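Long-range contact in probable outer membrane protein (Pseudomonas aeruginosa, PDB 3DWO), which probably carries long-chain fatty acids or other hydrophobic compounds across the outer membrane, as a channel of the FadL family: residues H294-A306 / L339-W351. Residues are numbered along the deposited sequence; the frame is centred on the assembly and turned at random.
Sequences HQFNDRLSLGASA and LAVGGDYKVTDQW. With C8E ((hydroxyethyloxy)tri(ethyloxy)octane), chain G.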
ATOM      1  N   HIS A 294     -13.691  25.095   4.766  1.00 47.53           N
ATOM      2  CA  HIS A 294     -14.222  26.436   4.936  1.00 50.32           C
ATOM      3  C   HIS A 294     -14.776  26.960   3.620  1.00 50.92           C
ATOM      4  O   HIS A 294     -14.090  26.956   2.598  1.00 49.90           O
ATOM      5  CB  HIS A 294     -13.138  27.389   5.443  1.00 51.55           C
ATOM      6  CG  HIS A 294     -13.590  28.813   5.536  1.00 53.66           C
ATOM      7  ND1 HIS A 294     -13.937  29.556   4.430  1.00 55.11           N
ATOM      8  CD2 HIS A 294     -13.781  29.620   6.606  1.00 54.49           C
ATOM      9  CE1 HIS A 294     -14.326  30.759   4.813  1.00 55.07           C
ATOM     10  NE2 HIS A 294     -14.241  30.824   6.129  1.00 55.32           N
ATOM     11  N   GLN A 295     -16.023  27.409   3.653  1.00 52.21           N
ATOM     12  CA  GLN A 295     -16.664  27.950   2.469  1.00 54.45           C
ATOM     13  C   GLN A 295     -16.508  29.468   2.503  1.00 54.65           C
ATOM     14  O   GLN A 295     -17.102  30.140   3.347  1.00 54.98           O
ATOM     15  CB  GLN A 295     -18.136  27.549   2.463  1.00 56.36           C
ATOM     16  CG  GLN A 295     -18.327  26.045   2.596  1.00 60.72           C
ATOM     17  CD  GLN A 295     -19.760  25.648   2.887  1.00 63.47           C
ATOM     18  OE1 GLN A 295     -20.341  26.066   3.893  1.00 64.00           O
ATOM     19  NE2 GLN A 295     -20.337  24.831   2.012  1.00 64.72           N
ATOM     20  N   PHE A 296     -15.689  29.998   1.598  1.00 54.31           N
ATOM     21  CA  PHE A 296     -15.441  31.437   1.518  1.00 55.09           C
ATOM     22  C   PHE A 296     -16.618  32.192   0.920  1.00 55.77           C
ATOM     23  O   PHE A 296     -16.966  33.279   1.375  1.00 56.00           O
ATOM     24  CB  PHE A 296     -14.181  31.699   0.697  1.00 52.86           C
ATOM     25  CG  PHE A 296     -12.919  31.360   1.422  1.00 52.90           C
ATOM     26  CD1 PHE A 296     -12.313  32.291   2.256  1.00 51.99           C
ATOM     27  CD2 PHE A 296     -12.356  30.093   1.307  1.00 53.14           C
ATOM     28  CE1 PHE A 296     -11.161  31.968   2.969  1.00 52.64           C
ATOM     29  CE2 PHE A 296     -11.204  29.757   2.016  1.00 53.48           C
ATOM     30  CZ  PHE A 296     -10.605  30.697   2.849  1.00 52.75           C
ATOM     31  N   ASN A 297     -17.225  31.606  -0.104  1.00 56.95           N
ATOM     32  CA  ASN A 297     -18.377  32.203  -0.758  1.00 57.73           C
ATOM     33  C   ASN A 297     -19.172  31.112  -1.464  1.00 58.42           C
ATOM     34  O   ASN A 297     -18.881  29.924  -1.307  1.00 58.77           O
ATOM     35  CB  ASN A 297     -17.937  33.274  -1.754  1.00 57.70           C
ATOM     36  CG  ASN A 297     -16.959  32.750  -2.772  1.00 58.02           C
ATOM     37  OD1 ASN A 297     -17.231  31.769  -3.462  1.00 59.21           O
ATOM     38  ND2 ASN A 297     -15.808  33.406  -2.878  1.00 58.02           N
ATOM     39  N   ASP A 298     -20.173  31.512  -2.242  1.00 58.73           N
ATOM     40  CA  ASP A 298     -21.016  30.550  -2.941  1.00 58.70           C
ATOM     41  C   ASP A 298     -20.312  29.828  -4.081  1.00 57.48           C
ATOM     42  O   ASP A 298     -20.920  29.005  -4.765  1.00 57.51           O
ATOM     43  CB  ASP A 298     -22.284  31.237  -3.463  1.00 60.47           C
ATOM     44  CG  ASP A 298     -21.987  32.317  -4.484  1.00 63.04           C
ATOM     45  OD1 ASP A 298     -21.156  33.204  -4.193  1.00 64.99           O
ATOM     46  OD2 ASP A 298     -22.593  32.283  -5.577  1.00 64.62           O
ATOM     47  N   ARG A 299     -19.030  30.119  -4.282  1.00 55.71           N
ATOM     48  CA  ARG A 299     -18.294  29.466  -5.356  1.00 54.64           C
ATOM     49  C   ARG A 299     -16.927  28.914  -4.972  1.00 52.45           C
ATOM     50  O   ARG A 299     -16.361  28.098  -5.700  1.00 51.78           O
ATOM     51  CB  ARG A 299     -18.135  30.420  -6.541  1.00 56.47           C
ATOM     52  CG  ARG A 299     -19.459  30.862  -7.130  1.00 58.75           C
ATOM     53  CD  ARG A 299     -19.317  31.257  -8.588  1.00 61.32           C
ATOM     54  NE  ARG A 299     -18.379  32.352  -8.790  1.00 62.67           N
ATOM     55  CZ  ARG A 299     -18.206  32.964  -9.956  1.00 64.52           C
ATOM     56  NH1 ARG A 299     -18.911  32.580 -11.012  1.00 65.24           N
ATOM     57  NH2 ARG A 299     -17.335  33.961 -10.068  1.00 65.01           N
ATOM     58  N   LEU A 300     -16.399  29.338  -3.832  1.00 49.87           N
ATOM     59  CA  LEU A 300     -15.087  28.869  -3.425  1.00 47.43           C
ATOM     60  C   LEU A 300     -15.053  28.227  -2.043  1.00 46.62           C
ATOM     61  O   LEU A 300     -15.409  28.847  -1.041  1.00 46.24           O
ATOM     62  CB  LEU A 300     -14.091  30.030  -3.496  1.00 46.95           C
ATOM     63  CG  LEU A 300     -12.591  29.757  -3.321  1.00 47.72           C
ATOM     64  CD1 LEU A 300     -12.274  29.515  -1.864  1.00 48.26           C
ATOM     65  CD2 LEU A 300     -12.171  28.570  -4.179  1.00 46.76           C
ATOM     66  N   SER A 301     -14.619  26.970  -2.010  1.00 45.16           N
ATOM     67  CA  SER A 301     -14.494  26.212  -0.770  1.00 43.55           C
ATOM     68  C   SER A 301     -13.098  25.607  -0.719  1.00 41.89           C
ATOM     69  O   SER A 301     -12.647  24.994  -1.685  1.00 40.95           O
ATOM     70  CB  SER A 301     -15.529  25.088  -0.717  1.00 43.98           C
ATOM     71  OG  SER A 301     -16.843  25.605  -0.750  1.00 47.54           O
ATOM     72  N   LEU A 302     -12.416  25.788   0.405  1.00 40.49           N
ATOM     73  CA  LEU A 302     -11.079  25.246   0.575  1.00 40.39           C
ATOM     74  C   LEU A 302     -11.067  24.230   1.709  1.00 40.44           C
ATOM     75  O   LEU A 302     -11.850  24.331   2.658  1.00 39.95           O
ATOM     76  CB  LEU A 302     -10.079  26.361   0.881  1.00 40.96           C
ATOM     77  CG  LEU A 302      -9.871  27.425  -0.199  1.00 43.62           C
ATOM     78  CD1 LEU A 302      -8.774  28.378   0.248  1.00 45.00           C
ATOM     79  CD2 LEU A 302      -9.492  26.771  -1.516  1.00 43.96           C
ATOM     80  N   GLY A 303     -10.180  23.247   1.599  1.00 39.08           N
ATOM     81  CA  GLY A 303     -10.075  22.227   2.618  1.00 36.47           C
ATOM     82  C   GLY A 303      -8.633  21.955   2.989  1.00 36.07           C
ATOM     83  O   GLY A 303      -7.729  22.106   2.166  1.00 34.33           O
ATOM     84  N   ALA A 304      -8.422  21.574   4.245  1.00 34.79           N
ATOM     85  CA  ALA A 304      -7.097  21.245   4.753  1.00 34.53           C
ATOM     86  C   ALA A 304      -7.259  19.914   5.454  1.00 33.84           C
ATOM     87  O   ALA A 304      -8.307  19.641   6.038  1.00 33.36           O
ATOM     88  CB  ALA A 304      -6.616  22.301   5.743  1.00 34.46           C
ATOM     89  N   SER A 305      -6.227  19.083   5.406  1.00 33.84           N
ATOM     90  CA  SER A 305      -6.319  17.782   6.044  1.00 34.49           C
ATOM     91  C   SER A 305      -4.979  17.284   6.572  1.00 33.05           C
ATOM     92  O   SER A 305      -3.940  17.486   5.950  1.00 33.97           O
ATOM     93  CB  SER A 305      -6.909  16.776   5.051  1.00 34.82           C
ATOM     94  OG  SER A 305      -6.861  15.464   5.572  1.00 42.49           O
ATOM     95  N   ALA A 306      -5.012  16.636   7.731  1.00 32.07           N
ATOM     96  CA  ALA A 306      -3.804  16.090   8.343  1.00 30.90           C
ATOM     97  C   ALA A 306      -4.092  14.672   8.797  1.00 30.81           C
ATOM     98  O   ALA A 306      -4.953  14.452   9.652  1.00 31.90           O
ATOM     99  CB  ALA A 306      -3.381  16.936   9.534  1.00 29.41           C
ATOM    100  N   LEU A 339      -0.172  15.858   4.948  1.00 32.07           N
ATOM    101  CA  LEU A 339      -0.894  17.119   4.971  1.00 31.48           C
ATOM    102  C   LEU A 339      -1.318  17.506   3.562  1.00 30.57           C
ATOM    103  O   LEU A 339      -0.544  17.383   2.614  1.00 29.34           O
ATOM    104  CB  LEU A 339      -0.007  18.216   5.565  1.00 33.01           C
ATOM    105  CG  LEU A 339       0.792  17.819   6.809  1.00 35.24           C
ATOM    106  CD1 LEU A 339       1.749  18.941   7.181  1.00 36.19           C
ATOM    107  CD2 LEU A 339      -0.151  17.509   7.955  1.00 36.72           C
ATOM    108  N   ALA A 340      -2.553  17.973   3.433  1.00 28.34           N
ATOM    109  CA  ALA A 340      -3.076  18.365   2.135  1.00 27.96           C
ATOM    110  C   ALA A 340      -3.899  19.638   2.241  1.00 28.40           C
ATOM    111  O   ALA A 340      -4.498  19.929   3.276  1.00 26.73           O
ATOM    112  CB  ALA A 340      -3.933  17.245   1.560  1.00 24.46           C
ATOM    113  N   VAL A 341      -3.918  20.400   1.160  1.00 29.39           N
ATOM    114  CA  VAL A 341      -4.690  21.622   1.116  1.00 30.37           C
ATOM    115  C   VAL A 341      -5.138  21.791  -0.320  1.00 31.23           C
ATOM    116  O   VAL A 341      -4.362  21.584  -1.250  1.00 31.43           O
ATOM    117  CB  VAL A 341      -3.857  22.842   1.560  1.00 31.55           C
ATOM    118  CG1 VAL A 341      -2.612  22.974   0.691  1.00 31.52           C
ATOM    119  CG2 VAL A 341      -4.709  24.100   1.474  1.00 31.29           C
ATOM    120  N   GLY A 342      -6.404  22.141  -0.497  1.00 32.50           N
ATOM    121  CA  GLY A 342      -6.940  22.320  -1.830  1.00 34.23           C
ATOM    122  C   GLY A 342      -8.397  22.712  -1.735  1.00 35.52           C
ATOM    123  O   GLY A 342      -8.917  22.889  -0.634  1.00 37.57           O
ATOM    124  N   GLY A 343      -9.066  22.850  -2.874  1.00 35.20           N
ATOM    125  CA  GLY A 343     -10.462  23.231  -2.832  1.00 36.49           C
ATOM    126  C   GLY A 343     -11.188  23.169  -4.157  1.00 36.86           C
ATOM    127  O   GLY A 343     -10.605  22.841  -5.190  1.00 35.60           O
ATOM    128  N   ASP A 344     -12.474  23.504  -4.107  1.00 37.97           N
ATOM    129  CA  ASP A 344     -13.352  23.493  -5.268  1.00 40.22           C
ATOM    130  C   ASP A 344     -13.845  24.892  -5.619  1.00 41.89           C
ATOM    131  O   ASP A 344     -14.122  25.710  -4.736  1.00 41.33           O
ATOM    132  CB  ASP A 344     -14.565  22.601  -4.987  1.00 40.27           C
ATOM    133  CG  ASP A 344     -14.235  21.125  -5.044  1.00 41.50           C
ATOM    134  OD1 ASP A 344     -13.075  20.757  -4.773  1.00 42.22           O
ATOM    135  OD2 ASP A 344     -15.146  20.331  -5.352  1.00 43.38           O
ATOM    136  N   TYR A 345     -13.957  25.161  -6.914  1.00 43.50           N
ATOM    137  CA  TYR A 345     -14.447  26.448  -7.380  1.00 44.92           C
ATOM    138  C   TYR A 345     -15.503  26.239  -8.454  1.00 45.06           C
ATOM    139  O   TYR A 345     -15.219  25.683  -9.512  1.00 44.62           O
ATOM    140  CB  TYR A 345     -13.315  27.292  -7.958  1.00 46.89           C
ATOM    141  CG  TYR A 345     -13.768  28.688  -8.304  1.00 50.04           C
ATOM    142  CD1 TYR A 345     -13.921  29.653  -7.310  1.00 51.51           C
ATOM    143  CD2 TYR A 345     -14.103  29.031  -9.613  1.00 50.94           C
ATOM    144  CE1 TYR A 345     -14.399  30.923  -7.607  1.00 52.73           C
ATOM    145  CE2 TYR A 345     -14.585  30.300  -9.921  1.00 53.22           C
ATOM    146  CZ  TYR A 345     -14.730  31.240  -8.912  1.00 54.13           C
ATOM    147  OH  TYR A 345     -15.214  32.497  -9.200  1.00 56.63           O
ATOM    148  N   LYS A 346     -16.725  26.680  -8.178  1.00 46.14           N
ATOM    149  CA  LYS A 346     -17.808  26.541  -9.140  1.00 47.48           C
ATOM    150  C   LYS A 346     -17.689  27.656 -10.171  1.00 47.83           C
ATOM    151  O   LYS A 346     -17.858  28.832  -9.854  1.00 48.36           O
ATOM    152  CB  LYS A 346     -19.158  26.621  -8.427  1.00 48.02           C
ATOM    153  CG  LYS A 346     -19.346  25.541  -7.377  1.00 49.87           C
ATOM    154  CD  LYS A 346     -20.521  25.835  -6.463  1.00 50.98           C
ATOM    155  CE  LYS A 346     -20.598  24.816  -5.335  1.00 52.01           C
ATOM    156  NZ  LYS A 346     -21.673  25.143  -4.356  1.00 53.74           N
ATOM    157  N   VAL A 347     -17.381  27.278 -11.404  1.00 48.22           N
ATOM    158  CA  VAL A 347     -17.231  28.242 -12.485  1.00 49.04           C
ATOM    159  C   VAL A 347     -18.603  28.683 -12.975  1.00 49.48           C
ATOM    160  O   VAL A 347     -18.842  29.865 -13.212  1.00 49.55           O
ATOM    161  CB  VAL A 347     -16.455  27.626 -13.659  1.00 49.62           C
ATOM    162  CG1 VAL A 347     -16.199  28.679 -14.725  1.00 49.18           C
ATOM    163  CG2 VAL A 347     -15.150  27.037 -13.155  1.00 49.95           C
ATOM    164  N   THR A 348     -19.496  27.712 -13.132  1.00 49.50           N
ATOM    165  CA  THR A 348     -20.859  27.960 -13.578  1.00 48.75           C
ATOM    166  C   THR A 348     -21.748  27.030 -12.766  1.00 50.04           C
ATOM    167  O   THR A 348     -21.302  26.443 -11.779  1.00 49.46           O
ATOM    168  CB  THR A 348     -21.042  27.630 -15.071  1.00 48.31           C
ATOM    169  OG1 THR A 348     -20.982  26.211 -15.257  1.00 46.48           O
ATOM    170  CG2 THR A 348     -19.949  28.289 -15.904  1.00 46.79           C
ATOM    171  N   ASP A 349     -23.001  26.889 -13.175  1.00 51.43           N
ATOM    172  CA  ASP A 349     -23.915  26.008 -12.468  1.00 52.24           C
ATOM    173  C   ASP A 349     -23.650  24.573 -12.898  1.00 51.75           C
ATOM    174  O   ASP A 349     -24.062  23.628 -12.229  1.00 51.54           O
ATOM    175  CB  ASP A 349     -25.364  26.387 -12.774  1.00 54.88           C
ATOM    176  CG  ASP A 349     -25.689  27.808 -12.360  1.00 58.37           C
ATOM    177  OD1 ASP A 349     -25.412  28.166 -11.196  1.00 61.02           O
ATOM    178  OD2 ASP A 349     -26.226  28.567 -13.193  1.00 60.29           O
ATOM    179  N   GLN A 350     -22.951  24.424 -14.019  1.00 51.30           N
ATOM    180  CA  GLN A 350     -22.620  23.112 -14.564  1.00 51.39           C
ATOM    181  C   GLN A 350     -21.193  22.714 -14.199  1.00 49.90           C
ATOM    182  O   GLN A 350     -20.961  21.644 -13.639  1.00 50.05           O
ATOM    183  CB  GLN A 350     -22.736  23.122 -16.091  1.00 54.34           C
ATOM    184  CG  GLN A 350     -24.033  23.690 -16.649  1.00 58.03           C
ATOM    185  CD  GLN A 350     -25.234  22.832 -16.331  1.00 60.49           C
ATOM    186  OE1 GLN A 350     -25.667  22.751 -15.180  1.00 62.91           O
ATOM    187  NE2 GLN A 350     -25.777  22.174 -17.352  1.00 61.80           N
ATOM    188  N   TRP A 351     -20.245  23.590 -14.523  1.00 48.23           N
ATOM    189  CA  TRP A 351     -18.828  23.343 -14.277  1.00 46.40           C
ATOM    190  C   TRP A 351     -18.266  23.737 -12.923  1.00 45.81           C
ATOM    191  O   TRP A 351     -18.655  24.740 -12.329  1.00 46.39           O
ATOM    192  CB  TRP A 351     -17.979  24.023 -15.353  1.00 44.95           C
ATOM    193  CG  TRP A 351     -18.081  23.371 -16.684  1.00 45.30           C
ATOM    194  CD1 TRP A 351     -18.885  23.738 -17.722  1.00 45.05           C
ATOM    195  CD2 TRP A 351     -17.395  22.185 -17.105  1.00 45.16           C
ATOM    196  NE1 TRP A 351     -18.745  22.854 -18.764  1.00 44.89           N
ATOM    197  CE2 TRP A 351     -17.838  21.890 -18.410  1.00 45.20           C
ATOM    198  CE3 TRP A 351     -16.452  21.344 -16.501  1.00 44.44           C
ATOM    199  CZ2 TRP A 351     -17.371  20.786 -19.125  1.00 45.65           C
ATOM    200  CZ3 TRP A 351     -15.989  20.246 -17.210  1.00 45.71           C
ATOM    201  CH2 TRP A 351     -16.450  19.977 -18.511  1.00 46.52           C
TER
HETATM  202  C1  C8E G 457      -6.618  25.850  -4.316  1.00 57.83           C
HETATM  203  C2  C8E G 457      -7.932  26.217  -4.826  1.00 57.65           C
HETATM  204  C3  C8E G 457      -8.443  25.358  -5.892  1.00 56.58           C
HETATM  205  C4  C8E G 457      -8.358  26.116  -7.133  1.00 56.19           C
HETATM  206  C5  C8E G 457      -9.601  25.904  -7.912  1.00 55.66           C
HETATM  207  C6  C8E G 457      -9.728  26.924  -8.935  1.00 54.69           C
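G303 N donates to G342 O at 2.6 Å, the shortest backbone hydrogen bond between the strands. Near the strand ends, K346 N donates to R299 O at 2.9 Å. Beside it, Y345 CA makes a CA-H...O contact with R299 O at 3.0 Å. The ring of Y345 rises beside R299, with CG anti to the backbone N (chi1 -174°). Its OH lies over one face of the guanidinium, 2.7 Å from R299 NH2, but the angle is too poor for a hydrogen bond. The two planes are 60° apart. L300 CD2 meets the edge of the same ring, 3.7 Å from Y345 CD1. The backbones pair as antiparallel neighbours in the wall of a FadL-type beta barrel. L300, L302, V341 and Y345 share the face that meets detergent, consistent with a lipid-facing surface. L302 CD2 lies 3.9 Å from G343 CA and also touches C8E. Further along this face, A306 CB packs on L339 CD2 at 3.6 Å. The other face is more polar and carries S301, S305 and D344. D344 forms salt bridges to R354 and R15, while S305 OG is hydrogen-bonded to D291.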